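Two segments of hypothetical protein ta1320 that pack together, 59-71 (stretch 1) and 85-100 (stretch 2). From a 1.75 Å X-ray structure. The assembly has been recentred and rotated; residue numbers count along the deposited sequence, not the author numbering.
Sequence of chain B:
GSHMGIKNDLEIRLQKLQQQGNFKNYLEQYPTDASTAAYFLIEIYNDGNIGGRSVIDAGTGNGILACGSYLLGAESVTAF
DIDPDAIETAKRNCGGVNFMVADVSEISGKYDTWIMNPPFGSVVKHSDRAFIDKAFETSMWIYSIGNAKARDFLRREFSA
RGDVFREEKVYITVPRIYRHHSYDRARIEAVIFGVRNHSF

Stretch 1, residues 59-71: GTGNGILACGSYL
Stretch 2, residues 85-100: DAIETAKRNCGGVNFM

Stretch 1 runs from a glycine-rich loop into a helix, 64-71; stretch 2 leaves a helix, 85-93, through a turn into a strand, 98-100. Thr60 to Gly63 form a type II' turn, closed by Gly63 N to Thr60 O at 2.7 Å, with Gly61 at phi/psi 55/-127, Asn62 at -71/-4 and Gly63, the N-cap, at 84/8. Asn62 (chi1 p, 83°) accepts Ile64 N on its OD1 at 3.1 Å. Cys94 breaks from the second helix at -154/94 and opens a type I turn to Val97, whose N lies 3.2 Å from Cys94 O. The two helices run in broadly the same direction, and the paired residues ascend together: CA atoms of Gly61 and Ala86 lie 5.2 Å apart, those of Asn62 and Ala90 4.8 Å, those of Cys67 and Cys94 5.7 Å. Gly63 has no room for a side chain: a CB would clash with Ala90 CB and Phe99 CZ. Gly61 O and Ala86 O, both acceptors, approach to 3.4 Å without bonding. Asn93 (chi1 m) donates a hydrogen bond from ND2 to Asn62 O, 3.0 Å, N-H...O 154°; Asn62 O also meets Ala90 CA at 3.4 Å in a CA-H...O contact. A disulfide locks the pair covalently: Cys67 SG (chi1 m) to Cys94 SG (chi1 p), 2.0 Å, chi3 -85°. Beyond Cys94 in sequence, Phe99 (chi1 m, chi2 -71°) brings its ring end to stretch 1, CE1 3.9 Å from Ala66 CB, while its edge faces Thr60 OG1 (3.7 Å from CE1) and Cys67 SG (4.3 Å from CZ). Thr60 CG2 (chi1 t) touches Ile87 CD1 (chi1 and chi2 m) at 3.8 Å. Val97 (chi1 t) places CG2 3.7 Å from Tyr70 CB and CG1 4.2 Å from Ala66 CB. The Tyr70 ring (chi1 t, chi2 73°) lays a face over Gly96, whose CA sits 4.1 Å from the ring centroid in a CH-pi contact; a CB there would strike Tyr70 CZ.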

# COMPACT_ATOMS: atom_id res chain seq x y z
N GLY B 59 -1.11 13.68 -3.29
CA GLY B 59 -0.55 14.98 -3.61
C GLY B 59 0.73 15.14 -2.81
O GLY B 59 0.96 16.14 -2.12
N THR B 60 1.59 14.14 -2.94
CA THR B 60 2.84 14.06 -2.20
C THR B 60 3.89 15.15 -2.43
O THR B 60 4.75 15.37 -1.57
CB THR B 60 3.47 12.67 -2.40
OG1 THR B 60 4.42 12.41 -1.37
CG2 THR B 60 4.17 12.59 -3.76
N GLY B 61 3.83 15.84 -3.56
CA GLY B 61 4.81 16.88 -3.83
C GLY B 61 6.23 16.35 -3.73
O GLY B 61 6.56 15.35 -4.37
N ASN B 62 7.07 17.00 -2.92
CA ASN B 62 8.45 16.57 -2.76
C ASN B 62 8.52 15.26 -1.97
O ASN B 62 9.60 14.70 -1.77
CB ASN B 62 9.26 17.64 -2.04
CG ASN B 62 9.10 17.58 -0.53
OD1 ASN B 62 7.99 17.58 -0.00
ND2 ASN B 62 10.23 17.55 0.18
N GLY B 63 7.36 14.79 -1.52
CA GLY B 63 7.27 13.54 -0.79
C GLY B 63 7.55 13.55 0.70
O GLY B 63 7.60 12.49 1.31
N ILE B 64 7.71 14.73 1.30
CA ILE B 64 8.02 14.78 2.73
C ILE B 64 7.10 13.95 3.64
O ILE B 64 7.58 13.24 4.52
CB ILE B 64 8.08 16.24 3.24
CG1 ILE B 64 8.61 16.26 4.67
CG2 ILE B 64 6.71 16.90 3.14
CD1 ILE B 64 8.84 17.66 5.23
N LEU B 65 5.79 14.02 3.44
CA LEU B 65 4.89 13.25 4.30
C LEU B 65 4.98 11.74 4.06
O LEU B 65 4.80 10.95 4.98
CB LEU B 65 3.45 13.74 4.15
CG LEU B 65 3.18 15.19 4.59
CD1 LEU B 65 1.67 15.47 4.52
CD2 LEU B 65 3.67 15.43 6.01
N ALA B 66 5.28 11.35 2.82
CA ALA B 66 5.40 9.94 2.48
C ALA B 66 6.69 9.39 3.06
O ALA B 66 6.70 8.32 3.66
CB ALA B 66 5.38 9.75 0.96
N CYS B 67 7.79 10.12 2.88
CA CYS B 67 9.08 9.71 3.41
C CYS B 67 8.98 9.60 4.93
O CYS B 67 9.52 8.68 5.54
CB CYS B 67 10.17 10.73 3.06
SG CYS B 67 10.59 10.89 1.29
N GLY B 68 8.29 10.57 5.53
CA GLY B 68 8.13 10.56 6.98
C GLY B 68 7.38 9.34 7.47
O GLY B 68 7.71 8.76 8.52
N SER B 69 6.34 8.95 6.74
CA SER B 69 5.56 7.78 7.11
C SER B 69 6.44 6.55 7.04
O SER B 69 6.36 5.67 7.89
CB SER B 69 4.36 7.61 6.18
OG SER B 69 3.46 8.69 6.31
N TYR B 70 7.28 6.50 6.01
CA TYR B 70 8.20 5.38 5.82
C TYR B 70 9.20 5.35 6.97
O TYR B 70 9.50 4.29 7.53
CB TYR B 70 8.93 5.54 4.49
CG TYR B 70 9.89 4.42 4.16
CD1 TYR B 70 9.43 3.16 3.78
CD2 TYR B 70 11.27 4.64 4.22
CE1 TYR B 70 10.33 2.14 3.45
CE2 TYR B 70 12.17 3.63 3.89
CZ TYR B 70 11.70 2.39 3.51
OH TYR B 70 12.60 1.40 3.17
N LEU B 71 9.73 6.52 7.31
CA LEU B 71 10.70 6.62 8.40
C LEU B 71 10.09 6.23 9.75
O LEU B 71 10.80 5.79 10.65
CB LEU B 71 11.26 8.04 8.47
CG LEU B 71 12.10 8.42 7.25
CD1 LEU B 71 12.31 9.92 7.19
CD2 LEU B 71 13.43 7.68 7.31
N ASP B 85 7.75 16.06 -12.20
CA ASP B 85 8.97 16.64 -11.65
C ASP B 85 8.99 16.44 -10.14
O ASP B 85 10.04 16.17 -9.56
CB ASP B 85 9.05 18.13 -11.99
CG ASP B 85 9.37 18.37 -13.45
OD1 ASP B 85 10.43 17.90 -13.91
OD2 ASP B 85 8.56 19.04 -14.14
N ALA B 86 7.83 16.56 -9.51
CA ALA B 86 7.75 16.36 -8.07
C ALA B 86 8.10 14.91 -7.73
O ALA B 86 8.88 14.65 -6.81
CB ALA B 86 6.34 16.69 -7.57
N ILE B 87 7.53 13.97 -8.48
CA ILE B 87 7.78 12.55 -8.24
C ILE B 87 9.25 12.20 -8.44
O ILE B 87 9.82 11.39 -7.70
CB ILE B 87 6.89 11.67 -9.14
CG1 ILE B 87 5.42 11.83 -8.72
CG2 ILE B 87 7.31 10.21 -9.05
CD1 ILE B 87 5.14 11.49 -7.23
N GLU B 88 9.87 12.81 -9.44
CA GLU B 88 11.28 12.56 -9.71
C GLU B 88 12.10 12.94 -8.48
O GLU B 88 13.01 12.21 -8.09
CB GLU B 88 11.73 13.36 -10.94
CG GLU B 88 13.13 13.03 -11.45
CD GLU B 88 14.23 13.60 -10.58
OE1 GLU B 88 14.21 14.81 -10.30
OE2 GLU B 88 15.12 12.82 -10.18
N THR B 89 11.77 14.07 -7.87
CA THR B 89 12.48 14.52 -6.68
C THR B 89 12.14 13.64 -5.48
O THR B 89 13.02 13.27 -4.70
CB THR B 89 12.12 15.99 -6.35
OG1 THR B 89 12.56 16.84 -7.42
CG2 THR B 89 12.78 16.42 -5.05
N ALA B 90 10.86 13.31 -5.34
CA ALA B 90 10.41 12.48 -4.22
C ALA B 90 11.12 11.13 -4.19
O ALA B 90 11.55 10.68 -3.14
CB ALA B 90 8.90 12.27 -4.31
N LYS B 91 11.24 10.49 -5.35
CA LYS B 91 11.89 9.18 -5.45
C LYS B 91 13.33 9.20 -4.95
O LYS B 91 13.81 8.23 -4.36
CB LYS B 91 11.87 8.68 -6.90
CG LYS B 91 10.49 8.32 -7.42
CD LYS B 91 10.56 7.74 -8.82
CE LYS B 91 9.20 7.21 -9.27
NZ LYS B 91 9.25 6.69 -10.66
N ARG B 92 14.03 10.31 -5.19
CA ARG B 92 15.40 10.43 -4.72
C ARG B 92 15.44 10.68 -3.23
O ARG B 92 16.41 10.31 -2.56
CB ARG B 92 16.12 11.56 -5.45
CG ARG B 92 16.29 11.33 -6.92
CD ARG B 92 17.35 12.25 -7.47
NE ARG B 92 17.37 12.25 -8.92
CZ ARG B 92 18.25 12.92 -9.66
NH1 ARG B 92 19.18 13.65 -9.06
NH2 ARG B 92 18.18 12.87 -10.98
N ASN B 93 14.39 11.31 -2.69
CA ASN B 93 14.35 11.59 -1.26
C ASN B 93 14.20 10.31 -0.45
O ASN B 93 14.82 10.17 0.61
CB ASN B 93 13.23 12.57 -0.93
CG ASN B 93 13.61 14.01 -1.25
OD1 ASN B 93 14.79 14.36 -1.21
ND2 ASN B 93 12.62 14.84 -1.55
N CYS B 94 13.36 9.40 -0.92
CA CYS B 94 13.16 8.13 -0.21
C CYS B 94 12.72 7.01 -1.14
O CYS B 94 11.53 6.82 -1.40
CB CYS B 94 12.17 8.31 0.95
SG CYS B 94 10.52 8.99 0.58
N GLY B 95 13.69 6.25 -1.63
CA GLY B 95 13.41 5.16 -2.56
C GLY B 95 12.55 4.02 -2.05
O GLY B 95 11.99 3.27 -2.85
N GLY B 96 12.45 3.87 -0.73
CA GLY B 96 11.65 2.80 -0.17
C GLY B 96 10.16 3.00 -0.35
O GLY B 96 9.37 2.08 -0.13
N VAL B 97 9.77 4.20 -0.75
CA VAL B 97 8.37 4.53 -0.95
C VAL B 97 7.93 4.27 -2.39
O VAL B 97 8.69 4.50 -3.34
CB VAL B 97 8.09 6.00 -0.63
CG1 VAL B 97 6.70 6.40 -1.12
CG2 VAL B 97 8.21 6.23 0.88
N ASN B 98 6.70 3.79 -2.54
CA ASN B 98 6.13 3.51 -3.85
C ASN B 98 5.55 4.81 -4.42
O ASN B 98 4.37 5.11 -4.25
CB ASN B 98 5.04 2.44 -3.71
CG ASN B 98 4.29 2.18 -5.01
OD1 ASN B 98 4.87 2.25 -6.10
ND2 ASN B 98 3.01 1.86 -4.89
N PHE B 99 6.40 5.59 -5.09
CA PHE B 99 5.99 6.85 -5.71
C PHE B 99 5.48 6.64 -7.13
O PHE B 99 6.00 5.81 -7.86
CB PHE B 99 7.15 7.84 -5.75
CG PHE B 99 7.47 8.48 -4.43
CD1 PHE B 99 6.61 9.41 -3.87
CD2 PHE B 99 8.65 8.16 -3.76
CE1 PHE B 99 6.92 10.02 -2.66
CE2 PHE B 99 8.96 8.76 -2.55
CZ PHE B 99 8.10 9.70 -2.00
N MSE B 100 4.47 7.41 -7.51
CA MSE B 100 3.90 7.30 -8.85
C MSE B 100 3.28 8.61 -9.29
O MSE B 100 2.82 9.41 -8.47
CB MSE B 100 2.83 6.21 -8.86
CG MSE B 100 1.75 6.43 -7.81
SE MSE B 100 0.45 5.02 -7.75
CE MSE B 100 1.53 3.68 -6.88